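Local coordinates for protein putative superoxide reductase (Thermotoga maritima, PDB 2AMU) that probably reduces superoxide to hydrogen peroxide at an iron centre, using electrons delivered by rubredoxin, at residues 28-33 and 131-136; 69-74 and 122-127; 45-50 and 109-114; 65-70 and 83-88. All coordinates share one frame; numbering follows the deposited sequence.

Interaction 1: 28-33 and 131-136. With FE (Fe (III) ion), chain B.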
loop_
_atom_site.group_PDB
_atom_site.type_symbol
_atom_site.label_atom_id
_atom_site.label_comp_id
_atom_site.label_asym_id
_atom_site.label_seq_id
_atom_site.Cartn_x
_atom_site.Cartn_y
_atom_site.Cartn_z
ATOM N N LYS A 28 -0.744 -18.084 10.467
ATOM C CA LYS A 28 -0.121 -17.335 9.331
ATOM C C LYS A 28 -0.989 -16.231 8.732
ATOM O O LYS A 28 -0.478 -15.290 8.160
ATOM C CB LYS A 28 0.319 -18.290 8.184
ATOM C CG LYS A 28 -0.810 -19.122 7.494
ATOM C CD LYS A 28 -0.227 -20.143 6.461
ATOM C CE LYS A 28 -0.930 -21.539 6.504
ATOM N NZ LYS A 28 0.022 -22.739 6.523
ATOM N N HIS A 29 -2.303 -16.361 8.838
ATOM C CA HIS A 29 -3.191 -15.449 8.183
ATOM C C HIS A 29 -3.377 -14.116 8.890
ATOM O O HIS A 29 -3.790 -13.158 8.252
ATOM C CB HIS A 29 -4.547 -16.102 7.963
ATOM C CG HIS A 29 -4.562 -17.121 6.861
ATOM N ND1 HIS A 29 -4.587 -18.483 7.103
ATOM C CD2 HIS A 29 -4.602 -16.972 5.513
ATOM C CE1 HIS A 29 -4.628 -19.126 5.952
ATOM N NE2 HIS A 29 -4.622 -18.235 4.973
ATOM N N VAL A 30 -3.053 -14.040 10.182
ATOM C CA VAL A 30 -3.242 -12.800 10.980
ATOM C C VAL A 30 -2.323 -11.668 10.499
ATOM O O VAL A 30 -1.124 -11.859 10.403
ATOM C CB VAL A 30 -2.943 -13.024 12.484
ATOM C CG1 VAL A 30 -3.281 -11.760 13.297
ATOM C CG2 VAL A 30 -3.691 -14.219 12.990
ATOM N N PRO A 31 -2.878 -10.492 10.176
ATOM C CA PRO A 31 -2.000 -9.356 9.856
ATOM C C PRO A 31 -1.304 -8.846 11.115
ATOM O O PRO A 31 -1.951 -8.691 12.101
ATOM C CB PRO A 31 -2.955 -8.325 9.288
ATOM C CG PRO A 31 -4.282 -8.634 9.887
ATOM C CD PRO A 31 -4.306 -10.135 10.076
ATOM N N VAL A 32 -0.001 -8.629 11.079
ATOM C CA VAL A 32 0.747 -8.206 12.244
ATOM C C VAL A 32 1.085 -6.718 12.035
ATOM O O VAL A 32 1.739 -6.346 11.062
ATOM C CB VAL A 32 2.037 -9.039 12.474
ATOM C CG1 VAL A 32 2.781 -8.556 13.697
ATOM C CG2 VAL A 32 1.733 -10.569 12.588
ATOM N N ILE A 33 0.599 -5.884 12.964
ATOM C CA ILE A 33 0.858 -4.441 12.984
ATOM C C ILE A 33 2.170 -4.198 13.712
ATOM O O ILE A 33 2.389 -4.717 14.810
ATOM C CB ILE A 33 -0.268 -3.655 13.701
ATOM C CG1 ILE A 33 -1.633 -4.024 13.075
ATOM C CG2 ILE A 33 0.049 -2.106 13.682
ATOM C CD1 ILE A 33 -2.861 -3.551 13.831
ATOM N N GLY A 131 -10.582 -16.397 3.471
ATOM C CA GLY A 131 -11.298 -15.292 4.055
ATOM C C GLY A 131 -10.528 -14.146 4.714
ATOM O O GLY A 131 -9.346 -13.841 4.390
ATOM N N LEU A 132 -11.245 -13.527 5.658
ATOM C CA LEU A 132 -10.880 -12.274 6.320
ATOM C C LEU A 132 -10.278 -12.510 7.708
ATOM O O LEU A 132 -10.694 -13.413 8.420
ATOM C CB LEU A 132 -12.125 -11.378 6.480
ATOM C CG LEU A 132 -12.785 -10.766 5.241
ATOM C CD1 LEU A 132 -14.169 -10.190 5.578
ATOM C CD2 LEU A 132 -11.847 -9.686 4.715
ATOM N N TRP A 133 -9.309 -11.680 8.067
ATOM C CA TRP A 133 -8.540 -11.842 9.304
ATOM C C TRP A 133 -8.254 -10.446 9.815
ATOM O O TRP A 133 -8.146 -9.552 9.019
ATOM C CB TRP A 133 -7.229 -12.564 9.036
ATOM C CG TRP A 133 -7.463 -13.937 8.546
ATOM C CD1 TRP A 133 -7.725 -14.315 7.254
ATOM C CD2 TRP A 133 -7.524 -15.123 9.338
ATOM N NE1 TRP A 133 -7.909 -15.666 7.199
ATOM C CE2 TRP A 133 -7.825 -16.182 8.469
ATOM C CE3 TRP A 133 -7.347 -15.396 10.705
ATOM C CZ2 TRP A 133 -7.925 -17.471 8.909
ATOM C CZ3 TRP A 133 -7.495 -16.679 11.137
ATOM C CH2 TRP A 133 -7.760 -17.701 10.251
ATOM N N GLU A 134 -8.191 -10.264 11.134
ATOM C CA GLU A 134 -7.949 -8.924 11.696
ATOM C C GLU A 134 -7.055 -8.930 12.933
ATOM O O GLU A 134 -6.891 -9.951 13.617
ATOM C CB GLU A 134 -9.271 -8.192 11.986
ATOM C CG GLU A 134 -9.925 -8.584 13.262
ATOM C CD GLU A 134 -11.140 -7.755 13.594
ATOM O OE1 GLU A 134 -11.025 -6.536 13.557
ATOM O OE2 GLU A 134 -12.191 -8.347 13.940
ATOM N N SER A 135 -6.459 -7.773 13.190
ATOM C CA SER A 135 -5.784 -7.523 14.474
ATOM C C SER A 135 -5.860 -6.030 14.768
ATOM O O SER A 135 -6.357 -5.229 13.951
ATOM C CB SER A 135 -4.337 -8.031 14.458
ATOM O OG SER A 135 -3.560 -7.237 13.600
ATOM N N SER A 136 -5.418 -5.635 15.950
ATOM C CA SER A 136 -5.518 -4.231 16.310
ATOM C C SER A 136 -4.458 -3.909 17.310
ATOM O O SER A 136 -3.898 -4.798 17.921
ATOM C CB SER A 136 -6.918 -3.882 16.833
ATOM O OG SER A 136 -7.187 -4.580 18.029
HETATM FE FE FE B . -4.680 -18.462 2.855
HETATM O O HOH W 1 -1.076 -6.877 15.336
#

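Interaction 2: 69-74 and 122-127. With FE (Fe (III) ion), chain B.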
loop_
_atom_site.group_PDB
_atom_site.type_symbol
_atom_site.label_atom_id
_atom_site.label_comp_id
_atom_site.label_asym_id
_atom_site.label_seq_id
_atom_site.Cartn_x
_atom_site.Cartn_y
_atom_site.Cartn_z
ATOM N N LYS A 69 -5.865 -3.898 4.652
ATOM C CA LYS A 69 -6.536 -2.637 4.850
ATOM C C LYS A 69 -6.235 -2.200 6.284
ATOM O O LYS A 69 -6.123 -3.033 7.211
ATOM C CB LYS A 69 -8.038 -2.868 4.600
ATOM C CG LYS A 69 -8.941 -1.714 4.458
ATOM C CD LYS A 69 -10.377 -2.181 3.995
ATOM C CE LYS A 69 -10.436 -2.554 2.535
ATOM N NZ LYS A 69 -11.461 -3.566 2.202
ATOM N N VAL A 70 -6.072 -0.890 6.468
ATOM C CA VAL A 70 -5.847 -0.323 7.777
ATOM C C VAL A 70 -6.971 0.659 8.080
ATOM O O VAL A 70 -7.335 1.487 7.244
ATOM C CB VAL A 70 -4.451 0.401 7.902
ATOM C CG1 VAL A 70 -4.336 1.135 9.322
ATOM C CG2 VAL A 70 -3.320 -0.605 7.673
ATOM N N PHE A 71 -7.512 0.527 9.286
ATOM C CA PHE A 71 -8.492 1.445 9.844
ATOM C C PHE A 71 -7.944 2.135 11.073
ATOM O O PHE A 71 -7.118 1.557 11.810
ATOM C CB PHE A 71 -9.765 0.678 10.237
ATOM C CG PHE A 71 -10.563 0.157 9.039
ATOM C CD1 PHE A 71 -11.438 0.969 8.390
ATOM C CD2 PHE A 71 -10.417 -1.148 8.593
ATOM C CE1 PHE A 71 -12.166 0.532 7.323
ATOM C CE2 PHE A 71 -11.139 -1.581 7.538
ATOM C CZ PHE A 71 -12.018 -0.733 6.905
ATOM N N PHE A 72 -8.405 3.364 11.295
ATOM C CA PHE A 72 -8.136 4.084 12.546
ATOM C C PHE A 72 -9.443 4.399 13.226
ATOM O O PHE A 72 -10.393 4.908 12.604
ATOM C CB PHE A 72 -7.338 5.361 12.305
ATOM C CG PHE A 72 -6.909 6.043 13.563
ATOM C CD1 PHE A 72 -5.971 5.462 14.397
ATOM C CD2 PHE A 72 -7.421 7.284 13.905
ATOM C CE1 PHE A 72 -5.551 6.111 15.587
ATOM C CE2 PHE A 72 -7.010 7.929 15.072
ATOM C CZ PHE A 72 -6.072 7.325 15.917
ATOM N N GLN A 73 -9.472 4.096 14.516
ATOM C CA GLN A 73 -10.604 4.368 15.365
ATOM C C GLN A 73 -10.173 5.388 16.412
ATOM O O GLN A 73 -9.490 5.026 17.372
ATOM C CB GLN A 73 -11.078 3.078 16.035
ATOM C CG GLN A 73 -12.534 3.068 16.414
ATOM C CD GLN A 73 -12.833 4.004 17.529
ATOM O OE1 GLN A 73 -12.263 3.882 18.606
ATOM N NE2 GLN A 73 -13.724 4.965 17.283
ATOM N N PRO A 74 -10.561 6.667 16.232
ATOM C CA PRO A 74 -10.127 7.668 17.177
ATOM C C PRO A 74 -10.831 7.457 18.494
ATOM O O PRO A 74 -12.037 7.233 18.479
ATOM C CB PRO A 74 -10.539 9.001 16.520
ATOM C CG PRO A 74 -10.916 8.692 15.115
ATOM C CD PRO A 74 -11.347 7.237 15.117
ATOM N N ILE A 122 -6.557 -0.700 13.387
ATOM C CA ILE A 122 -7.175 -2.008 13.079
ATOM C C ILE A 122 -6.693 -2.435 11.680
ATOM O O ILE A 122 -6.831 -1.681 10.715
ATOM C CB ILE A 122 -8.744 -1.998 13.152
ATOM C CG1 ILE A 122 -9.209 -1.437 14.513
ATOM C CG2 ILE A 122 -9.298 -3.416 12.817
ATOM C CD1 ILE A 122 -10.777 -1.330 14.743
ATOM N N ALA A 123 -6.104 -3.625 11.608
ATOM C CA ALA A 123 -5.653 -4.239 10.359
ATOM C C ALA A 123 -6.615 -5.365 9.994
ATOM O O ALA A 123 -6.989 -6.169 10.835
ATOM C CB ALA A 123 -4.189 -4.782 10.502
ATOM N N LEU A 124 -7.007 -5.388 8.730
ATOM C CA LEU A 124 -7.891 -6.365 8.118
ATOM C C LEU A 124 -7.159 -6.883 6.895
ATOM O O LEU A 124 -6.595 -6.106 6.140
ATOM C CB LEU A 124 -9.177 -5.726 7.669
ATOM C CG LEU A 124 -10.286 -6.621 7.116
ATOM C CD1 LEU A 124 -10.808 -7.530 8.229
ATOM C CD2 LEU A 124 -11.417 -5.783 6.456
ATOM N N SER A 125 -7.140 -8.200 6.714
ATOM C CA SER A 125 -6.550 -8.791 5.525
ATOM C C SER A 125 -7.477 -9.854 4.954
ATOM O O SER A 125 -8.295 -10.442 5.651
ATOM C CB SER A 125 -5.177 -9.362 5.813
ATOM O OG SER A 125 -5.231 -10.358 6.802
ATOM N N TYR A 126 -7.270 -10.126 3.691
ATOM C CA TYR A 126 -8.119 -10.993 2.933
ATOM C C TYR A 126 -7.234 -12.001 2.159
ATOM O O TYR A 126 -6.349 -11.606 1.403
ATOM C CB TYR A 126 -9.008 -10.182 1.971
ATOM C CG TYR A 126 -9.879 -11.088 1.111
ATOM C CD1 TYR A 126 -10.842 -11.897 1.685
ATOM C CD2 TYR A 126 -9.712 -11.157 -0.262
ATOM C CE1 TYR A 126 -11.628 -12.752 0.917
ATOM C CE2 TYR A 126 -10.500 -12.028 -1.055
ATOM C CZ TYR A 126 -11.445 -12.812 -0.464
ATOM O OH TYR A 126 -12.242 -13.659 -1.246
ATOM N N CYS A 127 -7.482 -13.285 2.366
ATOM C CA CYS A 127 -6.878 -14.331 1.568
ATOM C C CYS A 127 -7.905 -14.774 0.528
ATOM O O CYS A 127 -9.097 -14.872 0.833
ATOM C CB CYS A 127 -6.457 -15.506 2.453
ATOM S SG CYS A 127 -5.890 -16.957 1.479
HETATM FE FE FE B . -4.680 -18.462 2.855
#

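Interaction 3: 45-50 and 109-114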
loop_
_atom_site.group_PDB
_atom_site.type_symbol
_atom_site.label_atom_id
_atom_site.label_comp_id
_atom_site.label_asym_id
_atom_site.label_seq_id
_atom_site.Cartn_x
_atom_site.Cartn_y
_atom_site.Cartn_z
ATOM N N VAL A 45 4.010 9.031 11.015
ATOM C CA VAL A 45 4.157 7.751 11.679
ATOM C C VAL A 45 4.160 6.622 10.621
ATOM O O VAL A 45 3.236 6.540 9.808
ATOM C CB VAL A 45 2.970 7.542 12.616
ATOM C CG1 VAL A 45 3.111 6.216 13.408
ATOM C CG2 VAL A 45 2.786 8.763 13.529
ATOM N N GLN A 46 5.186 5.753 10.669
ATOM C CA GLN A 46 5.230 4.535 9.887
ATOM C C GLN A 46 4.525 3.369 10.574
ATOM O O GLN A 46 4.839 3.006 11.706
ATOM C CB GLN A 46 6.678 4.140 9.602
ATOM C CG GLN A 46 7.387 5.037 8.584
ATOM C CD GLN A 46 8.870 4.723 8.478
ATOM O OE1 GLN A 46 9.720 5.620 8.655
ATOM N NE2 GLN A 46 9.194 3.439 8.256
ATOM N N ILE A 47 3.569 2.790 9.845
ATOM C CA ILE A 47 2.807 1.595 10.234
ATOM C C ILE A 47 3.155 0.484 9.209
ATOM O O ILE A 47 2.933 0.630 8.000
ATOM C CB ILE A 47 1.291 1.867 10.258
ATOM C CG1 ILE A 47 0.926 3.002 11.261
ATOM C CG2 ILE A 47 0.452 0.589 10.600
ATOM C CD1 ILE A 47 -0.592 3.403 11.217
ATOM N N VAL A 48 3.731 -0.601 9.698
ATOM C CA VAL A 48 4.082 -1.754 8.843
ATOM C C VAL A 48 3.054 -2.799 9.208
ATOM O O VAL A 48 2.759 -2.949 10.397
ATOM C CB VAL A 48 5.515 -2.254 9.083
ATOM C CG1 VAL A 48 5.907 -3.326 8.031
ATOM C CG2 VAL A 48 6.486 -1.109 9.051
ATOM N N VAL A 49 2.415 -3.414 8.197
ATOM C CA VAL A 49 1.480 -4.539 8.403
ATOM C C VAL A 49 1.968 -5.681 7.524
ATOM O O VAL A 49 2.246 -5.466 6.340
ATOM C CB VAL A 49 0.014 -4.180 8.075
ATOM C CG1 VAL A 49 -0.918 -5.321 8.540
ATOM C CG2 VAL A 49 -0.377 -2.857 8.758
ATOM N N THR A 50 2.107 -6.885 8.104
ATOM C CA THR A 50 2.580 -8.052 7.381
ATOM C C THR A 50 1.689 -9.234 7.673
ATOM O O THR A 50 1.380 -9.480 8.832
ATOM C CB THR A 50 4.003 -8.419 7.836
ATOM O OG1 THR A 50 4.762 -7.226 7.754
ATOM C CG2 THR A 50 4.657 -9.531 6.958
ATOM N N VAL A 109 3.188 -4.207 3.844
ATOM C CA VAL A 109 3.076 -2.842 3.372
ATOM C C VAL A 109 3.485 -1.881 4.495
ATOM O O VAL A 109 3.249 -2.167 5.659
ATOM C CB VAL A 109 1.677 -2.554 2.833
ATOM C CG1 VAL A 109 0.647 -2.649 3.950
ATOM C CG2 VAL A 109 1.632 -1.158 2.165
ATOM N N THR A 110 4.151 -0.782 4.125
ATOM C CA THR A 110 4.382 0.321 5.041
ATOM C C THR A 110 3.566 1.498 4.542
ATOM O O THR A 110 3.732 1.948 3.414
ATOM C CB THR A 110 5.861 0.675 5.191
ATOM O OG1 THR A 110 6.594 -0.518 5.509
ATOM C CG2 THR A 110 6.070 1.750 6.291
ATOM N N THR A 111 2.694 1.986 5.421
ATOM C CA THR A 111 1.894 3.189 5.190
ATOM C C THR A 111 2.332 4.258 6.182
ATOM O O THR A 111 2.922 3.947 7.172
ATOM C CB THR A 111 0.377 2.872 5.264
ATOM O OG1 THR A 111 -0.366 3.981 4.747
ATOM C CG2 THR A 111 -0.081 2.508 6.702
ATOM N N VAL A 112 2.117 5.526 5.855
ATOM C CA VAL A 112 2.551 6.622 6.701
ATOM C C VAL A 112 1.348 7.509 6.987
ATOM O O VAL A 112 0.670 7.929 6.062
ATOM C CB VAL A 112 3.643 7.460 6.045
ATOM C CG1 VAL A 112 3.925 8.790 6.899
ATOM C CG2 VAL A 112 4.917 6.595 5.812
ATOM N N VAL A 113 1.084 7.768 8.266
ATOM C CA VAL A 113 -0.072 8.549 8.682
ATOM C C VAL A 113 0.365 9.717 9.556
ATOM O O VAL A 113 1.474 9.739 10.083
ATOM C CB VAL A 113 -1.181 7.708 9.440
ATOM C CG1 VAL A 113 -1.762 6.637 8.573
ATOM C CG2 VAL A 113 -0.662 7.142 10.755
ATOM N N LYS A 114 -0.487 10.735 9.624
ATOM C CA LYS A 114 -0.377 11.773 10.644
ATOM C C LYS A 114 -1.637 11.713 11.484
ATOM O O LYS A 114 -2.745 11.781 10.949
ATOM C CB LYS A 114 -0.222 13.157 10.026
ATOM C CG LYS A 114 0.986 13.321 9.112
ATOM C CD LYS A 114 1.132 14.774 8.690
ATOM C CE LYS A 114 2.453 15.033 7.965
ATOM N NZ LYS A 114 2.449 16.317 7.163
#

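Interaction 4: 65-70 and 83-88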
loop_
_atom_site.group_PDB
_atom_site.type_symbol
_atom_site.label_atom_id
_atom_site.label_comp_id
_atom_site.label_asym_id
_atom_site.label_seq_id
_atom_site.Cartn_x
_atom_site.Cartn_y
_atom_site.Cartn_z
ATOM N N ILE A 65 -2.541 -13.894 -0.475
ATOM C CA ILE A 65 -3.142 -12.767 0.225
ATOM C C ILE A 65 -3.393 -11.668 -0.798
ATOM O O ILE A 65 -2.503 -11.259 -1.530
ATOM C CB ILE A 65 -2.254 -12.274 1.403
ATOM C CG1 ILE A 65 -2.010 -13.407 2.402
ATOM C CG2 ILE A 65 -2.832 -11.015 2.082
ATOM C CD1 ILE A 65 -3.259 -14.001 3.082
ATOM N N ARG A 66 -4.633 -11.222 -0.863
ATOM C CA ARG A 66 -5.087 -10.225 -1.841
ATOM C C ARG A 66 -4.802 -8.803 -1.411
ATOM O O ARG A 66 -4.393 -7.976 -2.213
ATOM C CB ARG A 66 -6.577 -10.343 -2.017
ATOM C CG ARG A 66 -7.034 -11.555 -2.748
ATOM C CD ARG A 66 -6.861 -11.334 -4.262
ATOM N NE ARG A 66 -7.343 -12.481 -5.007
ATOM C CZ ARG A 66 -8.621 -12.738 -5.229
ATOM N NH1 ARG A 66 -9.550 -11.898 -4.823
ATOM N NH2 ARG A 66 -8.972 -13.805 -5.922
ATOM N N TRP A 67 -5.070 -8.520 -0.136
ATOM C CA TRP A 67 -4.907 -7.195 0.355
ATOM C C TRP A 67 -4.797 -7.125 1.866
ATOM O O TRP A 67 -5.170 -8.051 2.583
ATOM C CB TRP A 67 -6.033 -6.278 -0.161
ATOM C CG TRP A 67 -7.435 -6.732 0.016
ATOM C CD1 TRP A 67 -8.239 -7.249 -0.956
ATOM C CD2 TRP A 67 -8.241 -6.680 1.219
ATOM N NE1 TRP A 67 -9.472 -7.534 -0.433
ATOM C CE2 TRP A 67 -9.507 -7.171 0.888
ATOM C CE3 TRP A 67 -8.017 -6.231 2.534
ATOM C CZ2 TRP A 67 -10.554 -7.255 1.828
ATOM C CZ3 TRP A 67 -9.037 -6.332 3.476
ATOM C CH2 TRP A 67 -10.294 -6.849 3.117
ATOM N N ILE A 68 -4.278 -5.982 2.306
ATOM C CA ILE A 68 -4.298 -5.534 3.689
ATOM C C ILE A 68 -4.998 -4.159 3.680
ATOM O O ILE A 68 -4.733 -3.374 2.814
ATOM C CB ILE A 68 -2.847 -5.353 4.232
ATOM C CG1 ILE A 68 -2.247 -6.698 4.587
ATOM C CG2 ILE A 68 -2.794 -4.389 5.485
ATOM C CD1 ILE A 68 -0.761 -6.634 4.919
ATOM N N LYS A 69 -5.865 -3.898 4.652
ATOM C CA LYS A 69 -6.536 -2.637 4.850
ATOM C C LYS A 69 -6.235 -2.200 6.284
ATOM O O LYS A 69 -6.123 -3.033 7.211
ATOM C CB LYS A 69 -8.038 -2.868 4.600
ATOM C CG LYS A 69 -8.941 -1.714 4.458
ATOM C CD LYS A 69 -10.377 -2.181 3.995
ATOM C CE LYS A 69 -10.436 -2.554 2.535
ATOM N NZ LYS A 69 -11.461 -3.566 2.202
ATOM N N VAL A 70 -6.072 -0.890 6.468
ATOM C CA VAL A 70 -5.847 -0.323 7.777
ATOM C C VAL A 70 -6.971 0.659 8.080
ATOM O O VAL A 70 -7.335 1.487 7.244
ATOM C CB VAL A 70 -4.451 0.401 7.902
ATOM C CG1 VAL A 70 -4.336 1.135 9.322
ATOM C CG2 VAL A 70 -3.320 -0.605 7.673
ATOM N N VAL A 83 -7.900 4.164 6.715
ATOM C CA VAL A 83 -6.582 4.725 6.457
ATOM C C VAL A 83 -6.160 4.370 5.018
ATOM O O VAL A 83 -5.653 5.207 4.292
ATOM C CB VAL A 83 -5.551 4.206 7.538
ATOM C CG1 VAL A 83 -4.123 4.492 7.155
ATOM C CG2 VAL A 83 -5.906 4.813 8.932
ATOM N N GLY A 84 -6.340 3.119 4.628
ATOM C CA GLY A 84 -6.066 2.751 3.271
ATOM C C GLY A 84 -6.297 1.313 3.002
ATOM O O GLY A 84 -6.508 0.521 3.923
ATOM N N ARG A 85 -6.260 0.989 1.711
ATOM C CA ARG A 85 -6.333 -0.386 1.196
ATOM C C ARG A 85 -5.112 -0.635 0.338
ATOM O O ARG A 85 -4.820 0.151 -0.542
ATOM C CB ARG A 85 -7.561 -0.590 0.353
ATOM C CG ARG A 85 -7.663 -1.945 -0.287
ATOM C CD ARG A 85 -9.029 -2.139 -0.822
ATOM N NE ARG A 85 -9.170 -3.169 -1.874
ATOM C CZ ARG A 85 -9.948 -4.274 -1.809
ATOM N NH1 ARG A 85 -10.631 -4.585 -0.723
ATOM N NH2 ARG A 85 -10.029 -5.096 -2.852
ATOM N N TYR A 86 -4.417 -1.742 0.572
ATOM C CA TYR A 86 -3.111 -1.944 -0.051
ATOM C C TYR A 86 -3.203 -3.279 -0.747
ATOM O O TYR A 86 -3.263 -4.288 -0.099
ATOM C CB TYR A 86 -2.011 -1.897 1.043
ATOM C CG TYR A 86 -2.131 -0.634 1.898
ATOM C CD1 TYR A 86 -1.658 0.582 1.449
ATOM C CD2 TYR A 86 -2.807 -0.656 3.132
ATOM C CE1 TYR A 86 -1.844 1.747 2.205
ATOM C CE2 TYR A 86 -2.962 0.509 3.910
ATOM C CZ TYR A 86 -2.491 1.688 3.429
ATOM O OH TYR A 86 -2.674 2.812 4.160
ATOM N N GLU A 87 -3.289 -3.260 -2.074
ATOM C CA GLU A 87 -3.626 -4.459 -2.832
ATOM C C GLU A 87 -2.351 -5.068 -3.344
ATOM O O GLU A 87 -1.476 -4.362 -3.764
ATOM C CB GLU A 87 -4.553 -4.111 -3.974
ATOM C CG GLU A 87 -5.935 -3.633 -3.532
ATOM C CD GLU A 87 -6.863 -3.364 -4.699
ATOM O OE1 GLU A 87 -6.437 -3.547 -5.877
ATOM O OE2 GLU A 87 -8.013 -2.979 -4.421
ATOM N N PHE A 88 -2.213 -6.375 -3.208
ATOM C CA PHE A 88 -1.042 -7.096 -3.683
ATOM C C PHE A 88 -1.511 -7.955 -4.871
ATOM O O PHE A 88 -2.179 -8.970 -4.671
ATOM C CB PHE A 88 -0.471 -7.983 -2.547
ATOM C CG PHE A 88 -0.385 -7.271 -1.198
ATOM C CD1 PHE A 88 0.410 -6.139 -1.035
ATOM C CD2 PHE A 88 -1.142 -7.709 -0.114
ATOM C CE1 PHE A 88 0.453 -5.459 0.179
ATOM C CE2 PHE A 88 -1.091 -7.035 1.089
ATOM C CZ PHE A 88 -0.286 -5.915 1.235
#

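Interaction 1: 28-33 and 131-136
W133 (chi1 -63°) turns its indole so that one face lies against H29 CB, while H29 (chi1 -74°) sends its imidazole on toward the iron. H29 CB stands 3.3 Å from the centroid of the five-membered ring of W133, a CH-pi contact almost straight above the face. The imidazole is nearly parallel to the indole but slid aside, so the rings barely overlap. Its far end binds the iron, H29 NE2 to FE 2.1 Å, while ND1 is hydrogen-bonded to E27; the two nitrogens together fix the ring's rotation. Tryptophan suits the place because its broad face receives H29 CB while its NE1 donates to the backbone O of H130, itself an iron ligand. Replacing W133 by an alanine would probably leave H29 CB without its aromatic partner, H130 O without its donor and the ligand ring freer to shift. Further along, S135 OG donates to P31 O at 2.6 Å, tilted from the carbonyl plane, and a water bridges S135 OG and I33 N. Strand 31-34 thus lies against 131-142 through side chains, the latter hydrogen-bonding through its backbone to 119-127 while the former pairs with 44-51.

Interaction 2: 69-74 and 122-127
Strands 69-74 and 122-127 run antiparallel, their short axes 4.7 Å apart at closest, and K69 with L124 and F71 with I122 form hydrogen-bonded pairs around the non-hydrogen-bonded pair V70 with A123. The bonds are short and straight: F71 N reaches I122 O at 2.7 Å, in the carbonyl plane, and K69 N reaches L124 O at 2.8 Å. V70 CA and A123 CA turn their hydrogens to I122 O and K69 O, so each oxygen receives a C-H contact beside its N-H.

On the face carrying K69, F71, I122 and L124, F71 CB meets I122 CB at 4.1 Å, and the rim of the phenyl ring, at CE2, comes 4.3 Å from L124 CD2. With CG anti to the carbonyl carbon (chi1 -70°), the F71 ring meets the leucine by its edge. This face is partly exposed, so apolar F71, I122 and L124 can share it with K69, whose charged end leads away. The ladder belongs to the mixed sheet of the desulfoferrodoxin domain, a member of the immunoglobulin-like E-set clan. V70 and A123 lie on the buried face and pack against V49 of the other sheet, where a small alanine and a compact valine fit. Strand 119-127 ends at the metal: C127 SG binds the iron at 2.4 Å, a thiolate joining H29, H57, H63 and H130. At the opposite end, F72 and P74 pack on V103 and A102 of the second subunit.

Interaction 3: 45-50 and 109-114
V45, I47 and V49 face V113, T111 and V109 in three hydrogen-bonded antiparallel pairs, and all six of their backbone N-H groups donate to a carbonyl across the ladder. The bonds are even in length. V45 N lies 2.8 Å from V113 O. The longest, I47 N to T111 O at 3.0 Å, is almost perfectly straight at 178°. Three of the acceptors take a further C-H contact: V112 CA lies 3.2 Å from V45 O, T110 CA approaches I47 O, and V48 CA approaches V109 O. Peptide groups of the residues between point the other way: V48 pairs with E34 and T50 with V32, while T110, V112 and K114 join a ladder with a strand of the second subunit. T50 OG1 is hydrogen-bonded to T108 OG1.

Among the side chains, T111 is the telling case. Its OG1 lies anti to the backbone N (chi1 -167°) and is hydrogen-bonded to Y86 OH of the facing sheet, which satisfies a buried hydroxyl; its methyl CG2 meets I47 CB at 3.9 Å, so threonine serves both a polar and an apolar neighbour. Beside T111 on the buried face, I47 CD1 touches V113 CG2 at 3.8 Å, beta-branched residues suiting the extended backbone. On the other face V48 CG2 rests 3.6 Å from T110 OG1, and the aliphatic part of Q46 runs alongside V112.

Strand 44-51 is the middle of a three-stranded sheet, between 31-34 and 103-115. The last carries the sheet across the subunit interface, while V49 and V109 pack on I68 of strand 65-74.

Interaction 4: 65-70 and 83-88
R85 is held between W67, across the beta hairpin 65-74/81-87, and E87 of its own strand. Its guanidinium forms a cation-pi contact over one face of the indole, R85 CZ 3.7 Å from the centroid of the five-membered ring of W67, the planes 37° apart. The salt bridge joins R85 NE to E87 OE2 at 2.8 Å, the oxygen lying in the guanidinium plane and using its anti lone pair. This partly exposed face meets the second subunit, R85 and E87 packing on its E87 and R85. The extended arginine chain, with CG anti to the backbone N (chi1 176°), carries the charge that far. K69 NZ also stands over the indole, 3.2 Å from R85 NH1, a like-charge approach that E87 probably eases. Were R85 a leucine, E87 OE2 would probably lose its charged mate and W67 one of the two cations over its ring.

Backbone bonds join I68 with Y86 in both directions. Where V83 and G84 both face V70, a classic beta bulge interrupts the ladder. Glycine suits its position, since a side chain there would clash with Y86 OH. Inward, Y86 CE2 lies 3.9 Å from V70 CG2. The F88 ring presents its edge to I68, with F88 CE2 3.7 Å from I68 CG1.

In the fold
Interactions 1 and 3 are buried, whereas interactions 2 and 4 each have one partly exposed face and one turned to the core. Interactions 2 and 4 share strand 65-74, gripping it from its two neighbours, and interaction 1 borders interaction 2 through the pairing of 119-127 with 131-142. Interaction 1 joins the two sheets, and interaction 3 lies wholly in the smaller one, with a hydroxyl pair tying it to interaction 4. Chemistry follows place: side chains and metal ligation carry interaction 1, while backbone ladders underlie 2, 3 and 4, with charged and aromatic groups added on one face of 4. Interactions 1 and 2 both supply iron ligands, while 2, 3 and 4 reach the second subunit.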